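Local coordinates for protein HTH-type transcriptional regulator PrpR (Mycobacterium tuberculosis, PDB 6D2S) that regulates transcription of genes for short-chain fatty acid catabolism by the glyoxylate and methylcitrate routes, here as a fragment with its IrrE N-terminal-like and C-terminal regulator domains, at residues F159-F163 and E164-H168; R77-H80 and W81-P84; S101-I104 and S105-A109; N16-H19 and D20-M23; L265-L269 and A270-K274. All coordinates share one frame; numbering follows the deposited sequence.

Contact 1: residues F159-F163 and E164-H168; sequences FGVGF and ETVCH
Phe163 O accepts Cys167 N at 3.0 Å with an N-H...O angle of 166°, and just before it Gly162 O accepts Val166 N at 3.1 Å. These two i to i+4 bonds build the first turn of helix 163-170 in the IrrE N-terminal-like domain, with Gly162 as its N-cap. The chain reaches this cap after leaving helix 152-159 at Gly160, whose positive phi of 76° suits a glycine.

Two apolar pairs flank the new turn. Phe163 holds CG anti to its backbone N, which leans the ring toward Cys167 one turn on. Cys167 SG lies obliquely to the ring, 3.6 Å from Phe163 CE1 and 4.3 Å from the centroid, a sulfur-aromatic contact that suits a small, polarisable side chain. The ring also rests on Ile152 and Asp153, while the cysteine meets Val263, so the pair has helix 152-159 on the ring's side and strand 261-268 on the sulfur's. In the other pair, Val161 CG2 meets Val166 CG2 methyl to methyl at 3.6 Å, the two branched side chains crossing at about a right angle. Thr165 sets its methyl against the valine, CG2 lying 4.0 Å from Val161 CB.

All the touching residues are buried, which makes the acid Glu164 notable. Its OE2 is satisfied by the backbone amide of Leu255, and a bound calcium ion lies about 4 Å from the nearest atom of its side chain. With CG between the backbone N and the carbonyl carbon (chi1 69°) and the chain bent at chi2, Glu164 OE1 comes to 3.8 Å from Phe163 N, a near approach at van der Waals range.

Contact 2: residues R77-H80 and W81-P84; sequences RVAH and WLMP
Ala79 CB sits over the face of the five-membered ring of Trp81, 3.9 Å from its centroid, in a CH-pi contact whose nearest ring atom is Trp81 NE1. A type I beta turn from Ala79 to Leu82 creates this closeness. It ends strand 75-79 and swings the chain toward helix 84-99, in the IrrE N-terminal-like domain. The turn is closed by Leu82 N donating a hydrogen bond to Ala79 O at 3.2 Å, the amide standing well above the carbonyl plane.

The inner side is the tight one. Leu82 CG lies 4.0 Å from Ala79 CB, and Leu82 CD1 lies equally far from Val78 CG1, the valine and leucine crossing at about a right angle. The small methyl of Ala79 suits this place because indole and leucine both close on it. Val78 continues the apolar layer onto Ile91 of helix 84-99 and onto strand 54-58.

The outer side is looser and faces solvent, for His80 is exposed. Its CG stands between the backbone N and the carbonyl carbon (chi1 78°), which folds the imidazole back over Trp81 N. Trp81, turned in the same sense at chi1, presents an edge to the histidine face. The offset edge-to-face pair has planes at 86° and centroids 5.5 Å apart.

Chemically, the contact thus rests on one backbone bond, apolar packing and weak aromatic contacts. The main-chain carbonyls of His80 and Leu82 accept from Arg87 NH2 and NE, tying the turn to the start of helix 84-99.

Contact 3: residues S101-I104 and S105-A109; sequences SDLI and SSIVA
Ser105 OG donates to Ser101 O, four residues back, whereas the neighbouring Ser106 OG turns to Leu103 O, and chi1 decides which carbonyl each hydroxyl takes. In Ser105 the OG lies beside its own backbone N, opposite the carbonyl carbon (chi1 -69°), and Ser105 OG reaches Ser101 O at 3.1 Å. From the other face of the carbonyl plane Ser105 N reaches Ser101 O at 2.9 Å, so that one residue grips the oxygen twice.

Ser106 is rotated the other way, its OG between N and the carbonyl carbon (chi1 73°), and its bond spans only three residues. Ser106 OG donates to Leu103 O at 2.7 Å, and Leu103 O also takes Ile107 N at 3.0 Å. Serine suits both sites because its short hydroxyl can fold onto the helix wall, providing for its own polar group on a surface that is partly or fully exposed.

The other flank is apolar. Leu103 carries CG anti to N, which brings CG to 3.9 Å from Ile107 CD1 one turn on, the two side chains meeting at an oblique angle. Leu103 CD1 passes 3.7 Å from Ser106 OG, along the border between the apolar and polar sides. Ile104 and Val108 repeat the i to i+4 pairing more distantly, CG2 to CG2 at 4.3 Å, and both lean on Leu126 of helix 116-135.

This division of sides is that of a short amphipathic helix of the IrrE N-terminal-like domain, 101-109, packed on helices 19-31 and 116-135.

Contact 4: residues N16-H19 and D20-M23; sequences NYIH and DLDM. With NA (sodium ion), chain F.
Met23 lays its CG over one face of the His19 imidazole, 3.5 Å from the ring centroid and only 3.2 Å from His19 CE1. The sulfur follows more obliquely. Methionine suits the place because its flexible chain, bent at chi2 and chi3, can lay its CG over one face of a ring one turn away. On the neighbouring flank the ring of Tyr17 crosses the Asp22 side chain at about a right angle, with CE1 3.3 Å from Asp22 OD2.

A second layer positions these groups. Ile18 is the N-cap of helix 19-31, and its carbonyl O accepts Asp22 N at 2.8 Å, while His19 O accepts Met23 N. The histidine ring cannot turn freely, since His19 ND1 and Tyr17 OH share a hydrogen bond of 2.7 Å in which either could be the donor. Ile18 and Leu21 point the same way, CG2 to CB, into the apolar layer of helix 116-135.

Further out, Asp22 is clasped by Arg169 through OD2 and by Arg175 through OD1; Arg175 also bonds Tyr17 OH. On the outer side of the helix Asp20 OD2 binds a sodium ion at 2.3 Å, and a water stands at a long 3.0 Å from that metal. Asp20 OD1 remains 3.3 Å from the ion, so one carboxylate oxygen does the binding.

The two aspartates therefore play different parts. Asp22 is buried between two guanidinium groups, which would favour its negative form, whereas Asp20 offers a carboxylate oxygen to the sodium ion and probably balances its charge.

Contact 5: residues L265-L269 and A270-K274; sequences LGCDL and AHAHK
Asp268 CB meets the imidazole of His271 first, lying 3.8 Å from CD2 and approaching the ring obliquely. CG stands anti to the backbone N (chi1 -162°), which carries the carboxylate forward over the start of the next turn. There Asp268 OD2 takes Ala270 N at 2.9 Å through its anti lone pair, the one away from the other oxygen, with an N-H...O angle of 164°; Ala270 CB packs beside the same oxygen at 3.2 Å. The other oxygen, OD1, forms a salt bridge with Arg238.

The side-chain bond to the amide two residues on is an Asx turn, and aspartate suits it because its short carboxylate can just span that distance. It stands where strand 261-268 of the antiparallel five-stranded sheet, in the C-terminal regulator domain, passes into a 3-10 segment. Asp268 O accepts His271 N at 2.8 Å from above the carbonyl plane, and Leu269 O accepts Ala272 N in the same i to i+3 fashion.

Beneath the turn the apolar contacts are light. Ala272 turns its methyl back toward the strand, with CB 4.3 Å from Leu269 CD1 and 4.4 Å from Cys267 SG.

From the N terminus the five contacts follow in series, none nesting in or crossing another, and each is local along the chain. Contact 4 opens helix 19-31, contact 2 ends strand 75-79 ahead of helix 84-99, contact 3 lies within helix 101-109, contact 1 opens helix 163-170, and contact 5 closes strand 261-268. Two pairs meet in space. Contacts 3 and 4 join their helices, with Ile107 CD1 3.7 Å from Leu21 CG. Contacts 1 and 5 link the IrrE-like domain to the C-terminal sheet, where Cys167 O lies 3.7 Å from Leu265 CD2. Contact 2 touches none of the others, and its centre is about 35 Å from that of contact 5.

Contact 1: residues F159-F163 and E164-H168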
loop_
_atom_site.group_PDB
_atom_site.type_symbol
_atom_site.label_atom_id
_atom_site.label_comp_id
_atom_site.label_asym_id
_atom_site.label_seq_id
_atom_site.Cartn_x
_atom_site.Cartn_y
_atom_site.Cartn_z
ATOM N N PHE A 159 -8.545 -8.976 5.496
ATOM C CA PHE A 159 -7.204 -8.834 6.054
ATOM C C PHE A 159 -7.126 -7.803 7.172
ATOM O O PHE A 159 -6.091 -7.722 7.845
ATOM C CB PHE A 159 -6.197 -8.490 4.950
ATOM C CG PHE A 159 -5.973 -9.622 3.999
ATOM C CD1 PHE A 159 -5.053 -10.613 4.290
ATOM C CD2 PHE A 159 -6.719 -9.728 2.837
ATOM C CE1 PHE A 159 -4.849 -11.680 3.425
ATOM C CE2 PHE A 159 -6.521 -10.796 1.962
ATOM C CZ PHE A 159 -5.587 -11.774 2.258
ATOM N N GLY A 160 -8.203 -7.055 7.408
ATOM C CA GLY A 160 -8.234 -6.070 8.475
ATOM C C GLY A 160 -7.474 -4.798 8.186
ATOM O O GLY A 160 -6.913 -4.192 9.111
ATOM N N VAL A 161 -7.443 -4.360 6.928
ATOM C CA VAL A 161 -6.679 -3.186 6.533
ATOM C C VAL A 161 -7.595 -2.212 5.800
ATOM O O VAL A 161 -8.707 -2.550 5.390
ATOM C CB VAL A 161 -5.457 -3.555 5.663
ATOM C CG1 VAL A 161 -4.517 -4.473 6.448
ATOM C CG2 VAL A 161 -5.900 -4.234 4.371
ATOM N N GLY A 162 -7.101 -0.982 5.629
ATOM C CA GLY A 162 -7.897 0.064 5.017
ATOM C C GLY A 162 -7.914 0.017 3.494
ATOM O O GLY A 162 -7.136 -0.678 2.846
ATOM N N PHE A 163 -8.842 0.798 2.937
ATOM C CA PHE A 163 -9.100 0.804 1.498
ATOM C C PHE A 163 -7.843 1.132 0.690
ATOM O O PHE A 163 -7.523 0.435 -0.280
ATOM C CB PHE A 163 -10.216 1.808 1.211
ATOM C CG PHE A 163 -10.787 1.715 -0.176
ATOM C CD1 PHE A 163 -10.248 2.459 -1.208
ATOM C CD2 PHE A 163 -11.877 0.895 -0.437
ATOM C CE1 PHE A 163 -10.784 2.390 -2.486
ATOM C CE2 PHE A 163 -12.415 0.821 -1.710
ATOM C CZ PHE A 163 -11.861 1.564 -2.736
ATOM N N GLU A 164 -7.114 2.197 1.060
ATOM C CA GLU A 164 -5.943 2.540 0.257
ATOM C C GLU A 164 -4.823 1.524 0.434
ATOM O O GLU A 164 -4.004 1.350 -0.477
ATOM C CB GLU A 164 -5.443 3.956 0.576
ATOM C CG GLU A 164 -4.820 4.133 1.952
ATOM C CD GLU A 164 -5.830 4.542 3.013
ATOM O OE1 GLU A 164 -7.012 4.117 2.930
ATOM O OE2 GLU A 164 -5.433 5.307 3.924
ATOM N N THR A 165 -4.771 0.842 1.586
ATOM C CA THR A 165 -3.765 -0.201 1.777
ATOM C C THR A 165 -4.005 -1.366 0.824
ATOM O O THR A 165 -3.060 -1.883 0.221
ATOM C CB THR A 165 -3.773 -0.668 3.237
ATOM O OG1 THR A 165 -3.575 0.466 4.092
ATOM C CG2 THR A 165 -2.663 -1.695 3.501
ATOM N N VAL A 166 -5.270 -1.772 0.661
ATOM C CA VAL A 166 -5.610 -2.797 -0.331
ATOM C C VAL A 166 -5.259 -2.317 -1.734
ATOM O O VAL A 166 -4.651 -3.049 -2.521
ATOM C CB VAL A 166 -7.101 -3.171 -0.245
ATOM C CG1 VAL A 166 -7.459 -4.166 -1.362
ATOM C CG2 VAL A 166 -7.451 -3.757 1.142
ATOM N N CYS A 167 -5.683 -1.097 -2.085
ATOM C CA CYS A 167 -5.445 -0.595 -3.444
ATOM C C CYS A 167 -3.960 -0.561 -3.758
ATOM O O CYS A 167 -3.525 -0.962 -4.845
ATOM C CB CYS A 167 -6.031 0.801 -3.625
ATOM S SG CYS A 167 -7.796 0.865 -3.711
ATOM N N HIS A 168 -3.158 -0.050 -2.828
ATOM C CA HIS A 168 -1.732 -0.003 -3.100
ATOM C C HIS A 168 -1.182 -1.403 -3.310
ATOM O O HIS A 168 -0.416 -1.643 -4.252
ATOM C CB HIS A 168 -0.973 0.711 -1.983
ATOM C CG HIS A 168 0.465 0.941 -2.325
ATOM N ND1 HIS A 168 1.435 -0.022 -2.141
ATOM C CD2 HIS A 168 1.091 2.000 -2.893
ATOM C CE1 HIS A 168 2.599 0.440 -2.561
ATOM N NE2 HIS A 168 2.417 1.665 -3.023
#

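Contact 2: residues R77-H80 and W81-P84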
loop_
_atom_site.group_PDB
_atom_site.type_symbol
_atom_site.label_atom_id
_atom_site.label_comp_id
_atom_site.label_asym_id
_atom_site.label_seq_id
_atom_site.Cartn_x
_atom_site.Cartn_y
_atom_site.Cartn_z
ATOM N N ARG A 77 6.934 2.689 20.206
ATOM C CA ARG A 77 5.611 3.175 20.576
ATOM C C ARG A 77 4.754 3.341 19.327
ATOM O O ARG A 77 5.213 3.879 18.314
ATOM C CB ARG A 77 5.726 4.499 21.335
ATOM C CG ARG A 77 6.287 4.299 22.727
ATOM C CD ARG A 77 6.819 5.603 23.292
ATOM N NE ARG A 77 5.767 6.603 23.444
ATOM C CZ ARG A 77 5.950 7.907 23.255
ATOM N NH1 ARG A 77 7.142 8.368 22.884
ATOM N NH2 ARG A 77 4.944 8.754 23.429
ATOM N N VAL A 78 3.521 2.864 19.398
ATOM C CA VAL A 78 2.603 2.858 18.271
ATOM C C VAL A 78 1.331 3.553 18.728
ATOM O O VAL A 78 0.843 3.293 19.833
ATOM C CB VAL A 78 2.312 1.425 17.781
ATOM C CG1 VAL A 78 1.263 1.436 16.662
ATOM C CG2 VAL A 78 3.605 0.754 17.320
ATOM N N ALA A 79 0.815 4.452 17.888
ATOM C CA ALA A 79 -0.289 5.320 18.286
ATOM C C ALA A 79 -1.544 4.521 18.626
ATOM O O ALA A 79 -1.984 3.671 17.851
ATOM C CB ALA A 79 -0.609 6.316 17.166
ATOM N N HIS A 80 -2.145 4.849 19.770
ATOM C CA HIS A 80 -3.322 4.130 20.258
ATOM C C HIS A 80 -4.548 4.358 19.382
ATOM O O HIS A 80 -5.451 3.513 19.361
ATOM C CB HIS A 80 -3.624 4.565 21.696
ATOM C CG HIS A 80 -4.299 5.898 21.784
ATOM N ND1 HIS A 80 -3.692 7.068 21.380
ATOM C CD2 HIS A 80 -5.547 6.240 22.185
ATOM C CE1 HIS A 80 -4.530 8.076 21.545
ATOM N NE2 HIS A 80 -5.662 7.602 22.035
ATOM N N TRP A 81 -4.622 5.485 18.677
ATOM C CA TRP A 81 -5.806 5.739 17.864
ATOM C C TRP A 81 -5.812 4.954 16.556
ATOM O O TRP A 81 -6.782 5.058 15.796
ATOM C CB TRP A 81 -5.951 7.240 17.579
ATOM C CG TRP A 81 -4.736 7.908 17.012
ATOM C CD1 TRP A 81 -3.725 8.502 17.708
ATOM C CD2 TRP A 81 -4.410 8.062 15.622
ATOM N NE1 TRP A 81 -2.789 9.017 16.837
ATOM C CE2 TRP A 81 -3.185 8.756 15.553
ATOM C CE3 TRP A 81 -5.038 7.681 14.432
ATOM C CZ2 TRP A 81 -2.574 9.077 14.338
ATOM C CZ3 TRP A 81 -4.437 8.005 13.228
ATOM C CH2 TRP A 81 -3.215 8.695 13.191
ATOM N N LEU A 82 -4.776 4.164 16.280
ATOM C CA LEU A 82 -4.763 3.327 15.089
ATOM C C LEU A 82 -5.545 2.039 15.309
ATOM O O LEU A 82 -5.528 1.467 16.402
ATOM C CB LEU A 82 -3.327 2.973 14.698
ATOM C CG LEU A 82 -2.389 4.129 14.368
ATOM C CD1 LEU A 82 -0.970 3.601 14.178
ATOM C CD2 LEU A 82 -2.860 4.896 13.114
ATOM N N MET A 83 -6.241 1.590 14.259
ATOM C CA MET A 83 -6.878 0.283 14.282
ATOM C C MET A 83 -5.824 -0.815 14.173
ATOM O O MET A 83 -4.677 -0.552 13.795
ATOM C CB MET A 83 -7.888 0.156 13.143
ATOM C CG MET A 83 -9.094 1.060 13.277
ATOM S SD MET A 83 -10.049 0.678 14.752
ATOM C CE MET A 83 -10.537 -1.013 14.425
ATOM N N PRO A 84 -6.186 -2.060 14.509
ATOM C CA PRO A 84 -5.186 -3.145 14.483
ATOM C C PRO A 84 -4.404 -3.245 13.184
ATOM O O PRO A 84 -3.192 -3.506 13.211
ATOM C CB PRO A 84 -6.040 -4.395 14.732
ATOM C CG PRO A 84 -7.170 -3.885 15.589
ATOM C CD PRO A 84 -7.490 -2.519 15.026
#

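Contact 3: residues S101-I104 and S105-A109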
loop_
_atom_site.group_PDB
_atom_site.type_symbol
_atom_site.label_atom_id
_atom_site.label_comp_id
_atom_site.label_asym_id
_atom_site.label_seq_id
_atom_site.Cartn_x
_atom_site.Cartn_y
_atom_site.Cartn_z
ATOM N N SER A 101 17.454 -3.632 6.997
ATOM C CA SER A 101 18.163 -2.398 6.667
ATOM C C SER A 101 19.211 -2.620 5.577
ATOM O O SER A 101 19.325 -1.820 4.640
ATOM C CB SER A 101 18.811 -1.836 7.934
ATOM O OG SER A 101 19.296 -0.529 7.720
ATOM N N ASP A 102 20.012 -3.685 5.700
ATOM C CA ASP A 102 21.036 -3.958 4.695
ATOM C C ASP A 102 20.409 -4.282 3.345
ATOM O O ASP A 102 20.902 -3.841 2.298
ATOM C CB ASP A 102 21.932 -5.114 5.139
ATOM C CG ASP A 102 22.916 -4.723 6.230
ATOM O OD1 ASP A 102 22.971 -3.540 6.627
ATOM O OD2 ASP A 102 23.651 -5.624 6.688
ATOM N N LEU A 103 19.328 -5.065 3.349
ATOM C CA LEU A 103 18.637 -5.381 2.105
ATOM C C LEU A 103 18.073 -4.118 1.459
ATOM O O LEU A 103 18.227 -3.899 0.253
ATOM C CB LEU A 103 17.522 -6.401 2.366
ATOM C CG LEU A 103 16.683 -6.787 1.142
ATOM C CD1 LEU A 103 17.565 -7.238 -0.024
ATOM C CD2 LEU A 103 15.654 -7.876 1.480
ATOM N N ILE A 104 17.400 -3.279 2.247
ATOM C CA ILE A 104 16.879 -2.026 1.700
ATOM C C ILE A 104 18.012 -1.184 1.114
ATOM O O ILE A 104 17.904 -0.657 -0.005
ATOM C CB ILE A 104 16.083 -1.266 2.777
ATOM C CG1 ILE A 104 14.746 -1.976 3.022
ATOM C CG2 ILE A 104 15.842 0.182 2.361
ATOM C CD1 ILE A 104 13.955 -1.393 4.202
ATOM N N SER A 105 19.122 -1.058 1.848
ATOM C CA SER A 105 20.261 -0.298 1.333
ATOM C C SER A 105 20.754 -0.861 0.009
ATOM O O SER A 105 21.089 -0.103 -0.912
ATOM C CB SER A 105 21.399 -0.280 2.355
ATOM O OG SER A 105 21.021 0.496 3.474
ATOM N N SER A 106 20.806 -2.192 -0.114
ATOM C CA SER A 106 21.291 -2.775 -1.361
ATOM C C SER A 106 20.325 -2.536 -2.513
ATOM O O SER A 106 20.760 -2.366 -3.661
ATOM C CB SER A 106 21.556 -4.272 -1.190
ATOM O OG SER A 106 20.343 -4.993 -1.102
ATOM N N ILE A 107 19.022 -2.517 -2.235
ATOM C CA ILE A 107 18.043 -2.245 -3.284
ATOM C C ILE A 107 18.143 -0.791 -3.743
ATOM O O ILE A 107 18.179 -0.501 -4.946
ATOM C CB ILE A 107 16.628 -2.593 -2.786
ATOM C CG1 ILE A 107 16.483 -4.109 -2.607
ATOM C CG2 ILE A 107 15.575 -2.071 -3.761
ATOM C CD1 ILE A 107 15.329 -4.508 -1.681
ATOM N N VAL A 108 18.196 0.144 -2.789
ATOM C CA VAL A 108 18.337 1.560 -3.134
ATOM C C VAL A 108 19.580 1.779 -3.981
ATOM O O VAL A 108 19.586 2.595 -4.916
ATOM C CB VAL A 108 18.376 2.420 -1.855
ATOM C CG1 VAL A 108 18.742 3.863 -2.188
ATOM C CG2 VAL A 108 17.056 2.349 -1.111
ATOM N N ALA A 109 20.652 1.052 -3.670
ATOM C CA ALA A 109 21.926 1.264 -4.338
ATOM C C ALA A 109 21.893 0.856 -5.806
ATOM O O ALA A 109 22.775 1.274 -6.569
ATOM C CB ALA A 109 23.031 0.513 -3.593
#

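Contact 4: residues N16-H19 and D20-M23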
loop_
_atom_site.group_PDB
_atom_site.type_symbol
_atom_site.label_atom_id
_atom_site.label_comp_id
_atom_site.label_asym_id
_atom_site.label_seq_id
_atom_site.Cartn_x
_atom_site.Cartn_y
_atom_site.Cartn_z
ATOM N N ASN A 16 6.807 -1.519 -10.029
ATOM C CA ASN A 16 6.112 -1.340 -8.752
ATOM C C ASN A 16 6.110 -2.620 -7.919
ATOM O O ASN A 16 5.187 -2.862 -7.132
ATOM C CB ASN A 16 4.679 -0.844 -8.971
ATOM C CG ASN A 16 4.627 0.577 -9.523
ATOM O OD1 ASN A 16 5.476 1.411 -9.209
ATOM N ND2 ASN A 16 3.627 0.856 -10.344
ATOM N N TYR A 17 7.138 -3.448 -8.084
ATOM C CA TYR A 17 7.232 -4.726 -7.386
ATOM C C TYR A 17 8.695 -4.946 -7.022
ATOM O O TYR A 17 9.558 -4.925 -7.901
ATOM C CB TYR A 17 6.695 -5.878 -8.256
ATOM C CG TYR A 17 7.004 -7.225 -7.642
ATOM C CD1 TYR A 17 6.244 -7.711 -6.584
ATOM C CD2 TYR A 17 8.066 -7.988 -8.099
ATOM C CE1 TYR A 17 6.538 -8.927 -5.997
ATOM C CE2 TYR A 17 8.380 -9.207 -7.516
ATOM C CZ TYR A 17 7.607 -9.667 -6.459
ATOM O OH TYR A 17 7.908 -10.865 -5.868
ATOM N N ILE A 18 8.977 -5.136 -5.734
ATOM C CA ILE A 18 10.343 -5.240 -5.219
ATOM C C ILE A 18 10.532 -6.674 -4.739
ATOM O O ILE A 18 10.188 -7.006 -3.600
ATOM C CB ILE A 18 10.603 -4.241 -4.087
ATOM C CG1 ILE A 18 10.121 -2.839 -4.457
ATOM C CG2 ILE A 18 12.102 -4.263 -3.673
ATOM C CD1 ILE A 18 10.840 -2.211 -5.682
ATOM N N HIS A 19 11.102 -7.528 -5.595
ATOM C CA HIS A 19 11.020 -8.971 -5.374
ATOM C C HIS A 19 11.665 -9.394 -4.060
ATOM O O HIS A 19 11.081 -10.167 -3.289
ATOM C CB HIS A 19 11.665 -9.724 -6.538
ATOM C CG HIS A 19 11.552 -11.211 -6.417
ATOM N ND1 HIS A 19 10.337 -11.864 -6.430
ATOM C CD2 HIS A 19 12.496 -12.170 -6.253
ATOM C CE1 HIS A 19 10.539 -13.165 -6.302
ATOM N NE2 HIS A 19 11.839 -13.378 -6.187
ATOM N N ASP A 20 12.888 -8.930 -3.792
ATOM C CA ASP A 20 13.586 -9.433 -2.612
ATOM C C ASP A 20 12.873 -9.046 -1.324
ATOM O O ASP A 20 12.864 -9.822 -0.361
ATOM C CB ASP A 20 15.033 -8.931 -2.588
ATOM C CG ASP A 20 15.869 -9.514 -3.709
ATOM O OD1 ASP A 20 15.652 -10.690 -4.073
ATOM O OD2 ASP A 20 16.733 -8.786 -4.240
ATOM N N LEU A 21 12.299 -7.836 -1.268
ATOM C CA LEU A 21 11.567 -7.418 -0.076
ATOM C C LEU A 21 10.220 -8.106 0.015
ATOM O O LEU A 21 9.771 -8.464 1.109
ATOM C CB LEU A 21 11.346 -5.910 -0.075
ATOM C CG LEU A 21 12.392 -4.983 0.500
ATOM C CD1 LEU A 21 11.801 -3.566 0.454
ATOM C CD2 LEU A 21 12.777 -5.409 1.916
ATOM N N ASP A 22 9.538 -8.244 -1.126
ATOM C CA ASP A 22 8.253 -8.928 -1.145
ATOM C C ASP A 22 8.415 -10.367 -0.662
ATOM O O ASP A 22 7.640 -10.847 0.174
ATOM C CB ASP A 22 7.669 -8.870 -2.560
ATOM C CG ASP A 22 6.150 -8.831 -2.566
ATOM O OD1 ASP A 22 5.539 -9.821 -2.123
ATOM O OD2 ASP A 22 5.580 -7.805 -2.996
ATOM N N MET A 23 9.430 -11.067 -1.177
ATOM C CA MET A 23 9.686 -12.445 -0.757
ATOM C C MET A 23 10.144 -12.521 0.693
ATOM O O MET A 23 9.786 -13.462 1.413
ATOM C CB MET A 23 10.738 -13.080 -1.673
ATOM C CG MET A 23 10.286 -13.242 -3.102
ATOM S SD MET A 23 9.130 -14.629 -3.241
ATOM C CE MET A 23 10.236 -16.032 -3.055
HETATM NA NA NA F . 18.360 -9.650 -5.631
HETATM O O HOH W 1 17.768 -6.811 -6.343
#

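Contact 5: residues L265-L269 and A270-K274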
loop_
_atom_site.group_PDB
_atom_site.type_symbol
_atom_site.label_atom_id
_atom_site.label_comp_id
_atom_site.label_asym_id
_atom_site.label_seq_id
_atom_site.Cartn_x
_atom_site.Cartn_y
_atom_site.Cartn_z
ATOM N N LEU A 265 -8.210 2.829 -8.590
ATOM C CA LEU A 265 -7.499 1.893 -9.441
ATOM C C LEU A 265 -8.144 1.897 -10.814
ATOM O O LEU A 265 -9.374 1.896 -10.927
ATOM C CB LEU A 265 -7.544 0.469 -8.878
ATOM C CG LEU A 265 -6.806 0.231 -7.568
ATOM C CD1 LEU A 265 -7.108 -1.181 -7.083
ATOM C CD2 LEU A 265 -5.308 0.432 -7.789
ATOM N N GLY A 266 -7.320 1.863 -11.844
ATOM C CA GLY A 266 -7.809 1.696 -13.204
ATOM C C GLY A 266 -7.086 0.557 -13.885
ATOM O O GLY A 266 -5.871 0.413 -13.757
ATOM N N CYS A 267 -7.846 -0.266 -14.601
ATOM C CA CYS A 267 -7.254 -1.350 -15.374
ATOM C C CYS A 267 -7.811 -1.330 -16.786
ATOM O O CYS A 267 -8.900 -0.806 -17.041
ATOM C CB CYS A 267 -7.499 -2.733 -14.742
ATOM S SG CYS A 267 -9.223 -3.297 -14.684
ATOM N N ASP A 268 -7.042 -1.906 -17.707
ATOM C CA ASP A 268 -7.504 -1.983 -19.087
ATOM C C ASP A 268 -8.889 -2.602 -19.122
ATOM O O ASP A 268 -9.179 -3.574 -18.418
ATOM C CB ASP A 268 -6.551 -2.818 -19.941
ATOM C CG ASP A 268 -6.744 -2.579 -21.437
ATOM O OD1 ASP A 268 -5.958 -1.804 -22.026
ATOM O OD2 ASP A 268 -7.683 -3.160 -22.021
ATOM N N LEU A 269 -9.756 -2.040 -19.956
ATOM C CA LEU A 269 -11.084 -2.613 -20.063
ATOM C C LEU A 269 -11.023 -4.107 -20.350
ATOM O O LEU A 269 -11.910 -4.854 -19.930
ATOM C CB LEU A 269 -11.880 -1.868 -21.140
ATOM C CG LEU A 269 -13.388 -2.020 -21.061
ATOM C CD1 LEU A 269 -13.912 -1.619 -19.701
ATOM C CD2 LEU A 269 -14.049 -1.210 -22.184
ATOM N N ALA A 270 -9.964 -4.576 -21.026
ATOM C CA ALA A 270 -9.822 -5.993 -21.351
ATOM C C ALA A 270 -9.525 -6.880 -20.143
ATOM O O ALA A 270 -9.586 -8.108 -20.274
ATOM C CB ALA A 270 -8.721 -6.182 -22.397
ATOM N N HIS A 271 -9.190 -6.309 -18.985
ATOM C CA HIS A 271 -9.059 -7.085 -17.760
ATOM C C HIS A 271 -10.273 -6.974 -16.852
ATOM O O HIS A 271 -10.355 -7.713 -15.862
ATOM C CB HIS A 271 -7.825 -6.640 -16.959
ATOM C CG HIS A 271 -6.528 -6.907 -17.653
ATOM N ND1 HIS A 271 -6.009 -8.175 -17.796
ATOM C CD2 HIS A 271 -5.640 -6.069 -18.239
ATOM C CE1 HIS A 271 -4.859 -8.108 -18.443
ATOM N NE2 HIS A 271 -4.613 -6.841 -18.725
ATOM N N ALA A 272 -11.213 -6.079 -17.164
ATOM C CA ALA A 272 -12.242 -5.722 -16.191
ATOM C C ALA A 272 -13.236 -6.844 -15.921
ATOM O O ALA A 272 -14.015 -6.735 -14.968
ATOM C CB ALA A 272 -12.995 -4.469 -16.654
ATOM N N HIS A 273 -13.252 -7.916 -16.715
ATOM C CA HIS A 273 -14.242 -8.943 -16.431
ATOM C C HIS A 273 -13.944 -9.670 -15.123
ATOM O O HIS A 273 -14.857 -10.259 -14.539
ATOM C CB HIS A 273 -14.357 -9.938 -17.591
ATOM C CG HIS A 273 -13.123 -10.744 -17.836
ATOM N ND1 HIS A 273 -11.993 -10.215 -18.420
ATOM C CD2 HIS A 273 -12.852 -12.053 -17.609
ATOM C CE1 HIS A 273 -11.068 -11.157 -18.519
ATOM N NE2 HIS A 273 -11.565 -12.281 -18.035
ATOM N N LYS A 274 -12.702 -9.622 -14.639
ATOM C CA LYS A 274 -12.364 -10.238 -13.363
ATOM C C LYS A 274 -12.731 -9.371 -12.164
ATOM O O LYS A 274 -12.562 -9.819 -11.025
ATOM C CB LYS A 274 -10.866 -10.559 -13.322
ATOM C CG LYS A 274 -10.417 -11.497 -14.440
ATOM C CD LYS A 274 -9.017 -11.148 -14.937
ATOM C CE LYS A 274 -7.983 -11.245 -13.835
ATOM N NZ LYS A 274 -7.598 -12.653 -13.516
#